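Local coordinates for glutathione peroxidase (Schistosoma mansoni, PDB 2V1M), which reduces hydrogen peroxide to water at the expense of glutathione, which is oxidised to glutathione disulfide, at residues Thr46-Thr58 and Phe89-Phe101. Sequence-based numbering, arbitrary orientation.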
ATOM      1  N   THR A  46      11.330  -2.298  -8.360  1.00  3.12           N
ATOM      2  CA  THR A  46      11.449  -1.898  -6.956  1.00  3.25           C
ATOM      3  C   THR A  46      11.944  -0.470  -6.848  1.00  3.14           C
ATOM      4  O   THR A  46      11.381   0.356  -6.104  1.00  3.09           O
ATOM      5  CB  THR A  46      12.360  -2.897  -6.212  1.00  3.73           C
ATOM      6  OG1 THR A  46      11.720  -4.183  -6.156  1.00  3.39           O
ATOM      7  CG2 THR A  46      12.685  -2.385  -4.798  1.00  3.60           C
ATOM      8  N   ASP A  47      13.048  -0.163  -7.535  1.00  3.69           N
ATOM      9  CA  ASP A  47      13.622   1.189  -7.427  1.00  4.17           C
ATOM     10  C   ASP A  47      12.640   2.264  -7.845  1.00  3.69           C
ATOM     11  O   ASP A  47      12.436   3.244  -7.112  1.00  3.73           O
ATOM     12  CB  ASP A  47      14.905   1.309  -8.276  1.00  5.50           C
ATOM     13  CG  ASP A  47      16.088   0.530  -7.732  0.80  6.32           C
ATOM     14  OD1 ASP A  47      16.149   0.140  -6.541  1.00  8.19           O
ATOM     15  OD2 ASP A  47      17.003   0.303  -8.567  0.80  9.63           O
ATOM     16  N   LYS A  48      12.032   2.120  -9.021  1.00  3.75           N
ATOM     17  CA  LYS A  48      11.172   3.198  -9.512  1.00  4.36           C
ATOM     18  C   LYS A  48       9.953   3.399  -8.608  1.00  3.06           C
ATOM     19  O   LYS A  48       9.539   4.535  -8.342  1.00  4.06           O
ATOM     20  CB  LYS A  48      10.809   3.035 -10.979  1.00  6.28           C
ATOM     21  CG  LYS A  48       9.948   1.904 -11.394  0.50  5.52           C
ATOM     22  CD  LYS A  48       9.919   1.921 -12.932  0.50  6.97           C
ATOM     23  CE  LYS A  48       9.225   0.711 -13.460  0.50  6.26           C
ATOM     24  NZ  LYS A  48       9.201   0.723 -14.947  0.50  7.10           N
ATOM     25  N   ASN A  49       9.380   2.277  -8.142  1.00  3.05           N
ATOM     26  CA  ASN A  49       8.204   2.417  -7.248  1.00  3.14           C
ATOM     27  C   ASN A  49       8.595   3.100  -5.937  1.00  2.99           C
ATOM     28  O   ASN A  49       7.922   4.052  -5.511  1.00  3.13           O
ATOM     29  CB  ASN A  49       7.522   1.080  -6.975  1.00  2.97           C
ATOM     30  CG  ASN A  49       6.573   0.716  -8.083  1.00  3.46           C
ATOM     31  OD1 ASN A  49       5.392   1.095  -8.050  1.00  4.05           O
ATOM     32  ND2 ASN A  49       7.067  -0.024  -9.065  1.00  5.06           N
ATOM     33  N   TYR A  50       9.645   2.601  -5.259  1.00  2.98           N
ATOM     34  CA  TYR A  50      10.019   3.231  -3.981  1.00  3.12           C
ATOM     35  C   TYR A  50      10.442   4.686  -4.163  1.00  3.28           C
ATOM     36  O   TYR A  50      10.094   5.535  -3.351  1.00  3.35           O
ATOM     37  CB  TYR A  50      11.135   2.427  -3.318  1.00  3.08           C
ATOM     38  CG  TYR A  50      10.587   1.334  -2.413  1.00  3.16           C
ATOM     39  CD1 TYR A  50      10.124   1.596  -1.115  1.00  3.24           C
ATOM     40  CD2 TYR A  50      10.541   0.011  -2.883  1.00  3.65           C
ATOM     41  CE1 TYR A  50       9.618   0.566  -0.322  1.00  3.25           C
ATOM     42  CE2 TYR A  50      10.013  -1.033  -2.095  1.00  3.78           C
ATOM     43  CZ  TYR A  50       9.553  -0.744  -0.815  1.00  3.10           C
ATOM     44  OH  TYR A  50       9.033  -1.772  -0.086  1.00  3.41           O
ATOM     45  N   ARG A  51      11.204   5.002  -5.216  1.00  3.40           N
ATOM     46  CA  ARG A  51      11.646   6.391  -5.420  1.00  3.44           C
ATOM     47  C   ARG A  51      10.427   7.287  -5.608  1.00  3.12           C
ATOM     48  O   ARG A  51      10.330   8.365  -4.991  1.00  3.18           O
ATOM     49  CB  ARG A  51      12.576   6.518  -6.634  1.00  4.36           C
ATOM     50  CG  ARG A  51      13.920   5.853  -6.529  1.00  7.16           C
ATOM     51  CD  ARG A  51      14.949   6.647  -5.791  0.80  8.28           C
ATOM     52  NE  ARG A  51      16.213   5.919  -5.820  1.00  9.46           N
ATOM     53  CZ  ARG A  51      17.081   5.855  -4.834  1.00  8.12           C
ATOM     54  NH1 ARG A  51      16.874   6.552  -3.704  1.00  6.55           N
ATOM     55  NH2 ARG A  51      18.157   5.091  -5.019  0.80  6.05           N
ATOM     56  N   GLN A  52       9.506   6.888  -6.482  1.00  2.92           N
ATOM     57  CA  GLN A  52       8.354   7.749  -6.741  1.00  3.33           C
ATOM     58  C   GLN A  52       7.455   7.842  -5.496  1.00  2.92           C
ATOM     59  O   GLN A  52       6.904   8.916  -5.231  1.00  3.28           O
ATOM     60  CB  GLN A  52       7.555   7.265  -7.932  1.00  3.39           C
ATOM     61  CG  GLN A  52       8.332   7.439  -9.245  1.00  4.16           C
ATOM     62  CD  GLN A  52       7.486   7.209 -10.482  1.00  5.17           C
ATOM     63  OE1 GLN A  52       6.275   7.025 -10.421  1.00  4.78           O
ATOM     64  NE2 GLN A  52       8.127   7.245 -11.628  0.80  9.40           N
ATOM     65  N   LEU A  53       7.250   6.724  -4.794  1.00  2.89           N
ATOM     66  CA  LEU A  53       6.438   6.791  -3.570  1.00  3.22           C
ATOM     67  C   LEU A  53       7.032   7.743  -2.536  1.00  3.00           C
ATOM     68  O   LEU A  53       6.311   8.472  -1.860  1.00  3.22           O
ATOM     69  CB  LEU A  53       6.195   5.397  -2.984  1.00  3.22           C
ATOM     70  CG  LEU A  53       5.320   4.495  -3.852  1.00  3.51           C
ATOM     71  CD1 LEU A  53       5.438   3.047  -3.326  1.00  4.55           C
ATOM     72  CD2 LEU A  53       3.845   4.947  -3.779  1.00  3.99           C
ATOM     73  N   GLN A  54       8.358   7.696  -2.358  1.00  3.02           N
ATOM     74  CA  GLN A  54       8.988   8.595  -1.378  1.00  2.90           C
ATOM     75  C   GLN A  54       8.851  10.065  -1.816  1.00  3.21           C
ATOM     76  O   GLN A  54       8.631  10.948  -0.959  1.00  3.23           O
ATOM     77  CB  GLN A  54      10.455   8.188  -1.166  1.00  3.23           C
ATOM     78  CG  GLN A  54      11.212   9.150  -0.274  1.00  3.02           C
ATOM     79  CD  GLN A  54      10.606   9.420   1.060  1.00  3.25           C
ATOM     80  OE1 GLN A  54       9.840   8.600   1.619  1.00  3.04           O
ATOM     81  NE2 GLN A  54      10.943  10.609   1.614  1.00  2.91           N
ATOM     82  N   GLU A  55       8.990  10.337  -3.112  1.00  3.21           N
ATOM     83  CA  GLU A  55       8.751  11.696  -3.615  0.80  3.47           C
ATOM     84  C   GLU A  55       7.298  12.121  -3.388  1.00  3.31           C
ATOM     85  O   GLU A  55       7.021  13.280  -3.034  1.00  4.01           O
ATOM     86  CB  GLU A  55       9.130  11.789  -5.098  0.80  4.75           C
ATOM     87  CG  GLU A  55      10.625  11.716  -5.365  0.80  8.75           C
ATOM     88  CD  GLU A  55      11.051  10.911  -6.622  0.80  8.74           C
ATOM     89  OE1 GLU A  55      10.226  10.652  -7.518  0.80  9.83           O
ATOM     90  OE2 GLU A  55      12.247  10.517  -6.723  0.80  9.02           O
ATOM     91  N   MET A  56       6.362  11.220  -3.640  1.00  3.25           N
ATOM     92  CA  MET A  56       4.973  11.598  -3.440  0.50  3.57           C
ATOM     93  C   MET A  56       4.625  11.794  -1.976  1.00  3.36           C
ATOM     94  O   MET A  56       3.885  12.728  -1.657  1.00  3.61           O
ATOM     95  CB  MET A  56       4.049  10.583  -4.068  0.50  3.14           C
ATOM     96  CG  MET A  56       4.149  10.544  -5.571  0.50  2.85           C
ATOM     97  SD  MET A  56       3.287   9.151  -6.330  0.50  4.05           S
ATOM     98  CE  MET A  56       1.590   9.627  -5.989  0.50  4.57           C
ATOM     99  N   HIS A  57       5.173  10.951  -1.101  1.00  3.25           N
ATOM    100  CA  HIS A  57       5.034  11.179   0.340  1.00  3.39           C
ATOM    101  C   HIS A  57       5.520  12.590   0.681  1.00  3.19           C
ATOM    102  O   HIS A  57       4.859  13.357   1.381  1.00  3.37           O
ATOM    103  CB  HIS A  57       5.884  10.171   1.098  1.00  3.55           C
ATOM    104  CG  HIS A  57       5.997  10.498   2.546  1.00  3.95           C
ATOM    105  ND1 HIS A  57       5.045  10.094   3.468  1.00  4.47           N
ATOM    106  CD2 HIS A  57       6.945  11.209   3.218  1.00  4.30           C
ATOM    107  CE1 HIS A  57       5.437  10.547   4.648  1.00  4.71           C
ATOM    108  NE2 HIS A  57       6.561  11.234   4.526  1.00  4.59           N
ATOM    109  N   THR A  58       6.721  12.931   0.211  1.00  3.33           N
ATOM    110  CA  THR A  58       7.299  14.214   0.582  1.00  3.43           C
ATOM    111  C   THR A  58       6.458  15.392   0.050  1.00  3.68           C
ATOM    112  O   THR A  58       6.311  16.422   0.718  1.00  4.83           O
ATOM    113  CB  THR A  58       8.763  14.244   0.156  1.00  3.89           C
ATOM    114  OG1 THR A  58       9.472  13.229   0.901  1.00  4.00           O
ATOM    115  CG2 THR A  58       9.402  15.587   0.447  1.00  4.33           C
ATOM    116  N   PHE A  89      16.907  -2.038   4.250  1.00  3.84           N
ATOM    117  CA  PHE A  89      17.127  -1.863   2.840  1.00  4.89           C
ATOM    118  C   PHE A  89      16.420  -0.619   2.319  1.00  4.24           C
ATOM    119  O   PHE A  89      17.035   0.234   1.658  1.00  4.63           O
ATOM    120  CB  PHE A  89      16.661  -3.112   2.058  1.00  5.54           C
ATOM    121  CG  PHE A  89      16.661  -2.917   0.542  1.00  5.81           C
ATOM    122  CD1 PHE A  89      17.547  -3.609  -0.273  1.00  7.30           C
ATOM    123  CD2 PHE A  89      15.802  -1.992  -0.032  1.00  9.25           C
ATOM    124  CE1 PHE A  89      17.544  -3.408  -1.661  1.00  8.18           C
ATOM    125  CE2 PHE A  89      15.809  -1.777  -1.417  1.00 10.63           C
ATOM    126  CZ  PHE A  89      16.682  -2.490  -2.222  1.00  9.33           C
ATOM    127  N   VAL A  90      15.118  -0.518   2.603  1.00  4.11           N
ATOM    128  CA  VAL A  90      14.344   0.567   1.987  1.00  4.53           C
ATOM    129  C   VAL A  90      14.678   1.921   2.641  1.00  4.11           C
ATOM    130  O   VAL A  90      14.644   2.971   1.980  1.00  4.54           O
ATOM    131  CB  VAL A  90      12.830   0.297   1.981  1.00  4.83           C
ATOM    132  CG1 VAL A  90      12.527  -1.033   1.277  1.00  5.71           C
ATOM    133  CG2 VAL A  90      12.193   0.383   3.378  1.00  4.92           C
ATOM    134  N   THR A  91      14.970   1.921   3.937  1.00  4.39           N
ATOM    135  CA  THR A  91      15.304   3.178   4.603  0.80  4.79           C
ATOM    136  C   THR A  91      16.658   3.671   4.140  1.00  4.00           C
ATOM    137  O   THR A  91      16.797   4.875   3.853  1.00  4.65           O
ATOM    138  CB  THR A  91      15.186   3.077   6.118  0.80  6.24           C
ATOM    139  OG1 THR A  91      16.090   2.151   6.640  0.80  9.51           O
ATOM    140  CG2 THR A  91      13.888   2.639   6.538  0.80  8.49           C
ATOM    141  N   GLU A  92      17.662   2.803   4.061  1.00  4.37           N
ATOM    142  CA  GLU A  92      18.978   3.236   3.656  1.00  4.72           C
ATOM    143  C   GLU A  92      19.056   3.566   2.178  1.00  4.28           C
ATOM    144  O   GLU A  92      19.810   4.499   1.805  1.00  5.73           O
ATOM    145  CB  GLU A  92      20.039   2.214   4.071  1.00  5.59           C
ATOM    146  CG  GLU A  92      20.147   2.130   5.609  1.00  7.17           C
ATOM    147  CD  GLU A  92      21.305   1.315   6.114  1.00  9.37           C
ATOM    148  OE1 GLU A  92      22.037   0.725   5.314  1.00 11.75           O
ATOM    149  OE2 GLU A  92      21.460   1.260   7.347  1.00 12.05           O
ATOM    150  N   LYS A  93      18.336   2.841   1.328  1.00  3.72           N
ATOM    151  CA  LYS A  93      18.463   3.069  -0.103  1.00  3.93           C
ATOM    152  C   LYS A  93      17.596   4.220  -0.580  1.00  3.47           C
ATOM    153  O   LYS A  93      17.992   4.987  -1.461  1.00  4.45           O
ATOM    154  CB  LYS A  93      18.159   1.810  -0.922  1.00  4.56           C
ATOM    155  CG  LYS A  93      18.505   1.954  -2.395  1.00  5.17           C
ATOM    156  CD  LYS A  93      18.423   0.656  -3.176  1.00  6.43           C
ATOM    157  CE  LYS A  93      18.849   0.950  -4.620  1.00  9.16           C
ATOM    158  NZ  LYS A  93      18.825  -0.288  -5.459  1.00 11.28           N
ATOM    159  N   TYR A  94      16.375   4.321  -0.044  1.00  3.42           N
ATOM    160  CA  TYR A  94      15.400   5.281  -0.583  1.00  4.17           C
ATOM    161  C   TYR A  94      15.037   6.368   0.416  1.00  3.75           C
ATOM    162  O   TYR A  94      14.343   7.332   0.062  1.00  4.73           O
ATOM    163  CB  TYR A  94      14.116   4.571  -1.034  1.00  4.57           C
ATOM    164  CG  TYR A  94      14.368   3.389  -1.928  1.00  4.07           C
ATOM    165  CD1 TYR A  94      14.893   3.530  -3.198  1.00  4.63           C
ATOM    166  CD2 TYR A  94      14.019   2.108  -1.488  1.00  5.47           C
ATOM    167  CE1 TYR A  94      15.124   2.402  -4.005  1.00  5.50           C
ATOM    168  CE2 TYR A  94      14.215   0.993  -2.258  1.00  5.52           C
ATOM    169  CZ  TYR A  94      14.772   1.132  -3.500  1.00  5.16           C
ATOM    170  OH  TYR A  94      14.928  -0.010  -4.244  1.00  6.70           O
ATOM    171  N   GLY A  95      15.423   6.218   1.675  1.00  3.47           N
ATOM    172  CA  GLY A  95      14.998   7.177   2.694  1.00  3.98           C
ATOM    173  C   GLY A  95      13.476   7.171   2.909  1.00  2.98           C
ATOM    174  O   GLY A  95      12.879   8.213   3.179  1.00  3.36           O
ATOM    175  N   VAL A  96      12.867   5.971   2.857  1.00  3.24           N
ATOM    176  CA  VAL A  96      11.434   5.868   3.022  1.00  3.20           C
ATOM    177  C   VAL A  96      10.978   6.516   4.342  1.00  3.21           C
ATOM    178  O   VAL A  96      11.448   6.120   5.431  1.00  3.62           O
ATOM    179  CB  VAL A  96      11.003   4.394   3.021  1.00  3.33           C
ATOM    180  CG1 VAL A  96       9.556   4.235   3.482  1.00  4.34           C
ATOM    181  CG2 VAL A  96      11.192   3.810   1.620  1.00  4.46           C
ATOM    182  N   GLN A  97      10.024   7.443   4.212  1.00  2.93           N
ATOM    183  CA  GLN A  97       9.419   8.099   5.389  1.00  2.97           C
ATOM    184  C   GLN A  97       7.963   7.742   5.564  1.00  3.26           C
ATOM    185  O   GLN A  97       7.371   8.111   6.590  1.00  4.87           O
ATOM    186  CB  GLN A  97       9.578   9.611   5.296  1.00  3.04           C
ATOM    187  CG  GLN A  97      11.007  10.063   5.411  1.00  3.36           C
ATOM    188  CD  GLN A  97      11.089  11.544   5.192  1.00  3.19           C
ATOM    189  OE1 GLN A  97      10.755  12.041   4.114  1.00  4.10           O
ATOM    190  NE2 GLN A  97      11.454  12.297   6.237  1.00  4.08           N
ATOM    191  N   PHE A  98       7.347   7.078   4.582  1.00  3.14           N
ATOM    192  CA  PHE A  98       5.976   6.628   4.694  1.00  3.27           C
ATOM    193  C   PHE A  98       5.917   5.325   5.530  1.00  3.32           C
ATOM    194  O   PHE A  98       6.941   4.869   6.072  1.00  4.20           O
ATOM    195  CB  PHE A  98       5.318   6.480   3.318  1.00  3.36           C
ATOM    196  CG  PHE A  98       6.081   5.628   2.329  1.00  3.25           C
ATOM    197  CD1 PHE A  98       7.019   6.201   1.452  1.00  3.50           C
ATOM    198  CD2 PHE A  98       5.894   4.236   2.294  1.00  3.86           C
ATOM    199  CE1 PHE A  98       7.728   5.403   0.558  1.00  3.95           C
ATOM    200  CE2 PHE A  98       6.625   3.439   1.411  1.00  4.19           C
ATOM    201  CZ  PHE A  98       7.564   4.020   0.550  1.00  3.82           C
ATOM    202  N   ASP A  99       4.709   4.783   5.720  1.00  3.19           N
ATOM    203  CA  ASP A  99       4.507   3.720   6.692  1.00  3.00           C
ATOM    204  C   ASP A  99       4.764   2.355   6.066  1.00  2.75           C
ATOM    205  O   ASP A  99       4.133   1.970   5.083  1.00  3.53           O
ATOM    206  CB  ASP A  99       3.107   3.835   7.283  1.00  3.64           C
ATOM    207  CG  ASP A  99       2.949   5.068   8.160  1.00  4.47           C
ATOM    208  OD1 ASP A  99       3.960   5.578   8.682  1.00  6.39           O
ATOM    209  OD2 ASP A  99       1.788   5.492   8.343  1.00  6.05           O
ATOM    210  N   MET A 100       5.659   1.599   6.703  1.00  3.00           N
ATOM    211  CA  MET A 100       6.033   0.239   6.339  1.00  2.91           C
ATOM    212  C   MET A 100       5.419  -0.756   7.298  1.00  3.02           C
ATOM    213  O   MET A 100       5.373  -0.535   8.524  1.00  3.40           O
ATOM    214  CB  MET A 100       7.563   0.081   6.402  1.00  2.94           C
ATOM    215  CG  MET A 100       8.363   0.930   5.388  1.00  3.02           C
ATOM    216  SD  MET A 100       8.080   0.495   3.656  1.00  3.40           S
ATOM    217  CE  MET A 100       8.496  -1.246   3.633  1.00  4.88           C
ATOM    218  N   PHE A 101       4.995  -1.888   6.730  1.00  2.68           N
ATOM    219  CA  PHE A 101       4.336  -2.956   7.501  1.00  2.88           C
ATOM    220  C   PHE A 101       5.098  -4.259   7.465  1.00  2.93           C
ATOM    221  O   PHE A 101       6.024  -4.458   6.683  1.00  2.96           O
ATOM    222  CB  PHE A 101       2.871  -3.090   7.044  1.00  3.16           C
ATOM    223  CG  PHE A 101       2.085  -1.828   7.374  1.00  2.99           C
ATOM    224  CD1 PHE A 101       1.441  -1.712   8.604  1.00  3.53           C
ATOM    225  CD2 PHE A 101       2.123  -0.709   6.518  1.00  3.56           C
ATOM    226  CE1 PHE A 101       0.778  -0.523   8.969  1.00  4.22           C
ATOM    227  CE2 PHE A 101       1.499   0.463   6.880  1.00  3.40           C
ATOM    228  CZ  PHE A 101       0.843   0.573   8.119  1.00  4.03           C
TER
HETATM  229  O   HOH W   1      14.669   8.124  -2.557  1.00  6.36           O
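The ring of Y94 enters helix 46-60 as a knob among T46, D47, Y50 and R51. Tyrosine suits the place, offering flat faces for packing and a hydroxyl for D47. Y50 CB sits over the centre of one face, 3.5 Å from the Y94 ring centroid, while K93 CG lies off-centre over the other. The two tyrosine rings are nearly parallel (planes 4° apart) but slid so far that they barely overlap. The Y94 hydroxyl donates to D47 OD1 (2.6 Å) on the anti lone pair; the same oxygen receives K93 NZ (2.9 Å) on its syn side, the carboxylate balancing the ammonium in a salt bridge. R51, bent at chi2 (-82°), lays a face of its flat guanidinium on the edge of Y94, R51 CZ 3.6 Å from Y94 CD1, leaving NH1 to donate to K93 O and, through a water, reach Y94 O.

G95, the first residue past helix 83-94, takes a positive phi, which glycine tolerates readily. The amide of Q54 bonds both backbone and side chain of Q97: OE1 accepts from Q97 N (2.8 Å), which approaches above the carbonyl plane, and NE2 donates to Q97 OE1 (2.9 Å). The H57 ring lies with one face on the Q97-F98 peptide. F98, its CG between backbone N and carbonyl carbon (chi1 53°), turns its ring edge to Y50 CD1, and V90 CG1 packs over a Y50 face. The contact joins the helix after the probable active-site residue, position 43, to the turn into edge strand 99-100 of this thioredoxin-fold glutathione peroxidase.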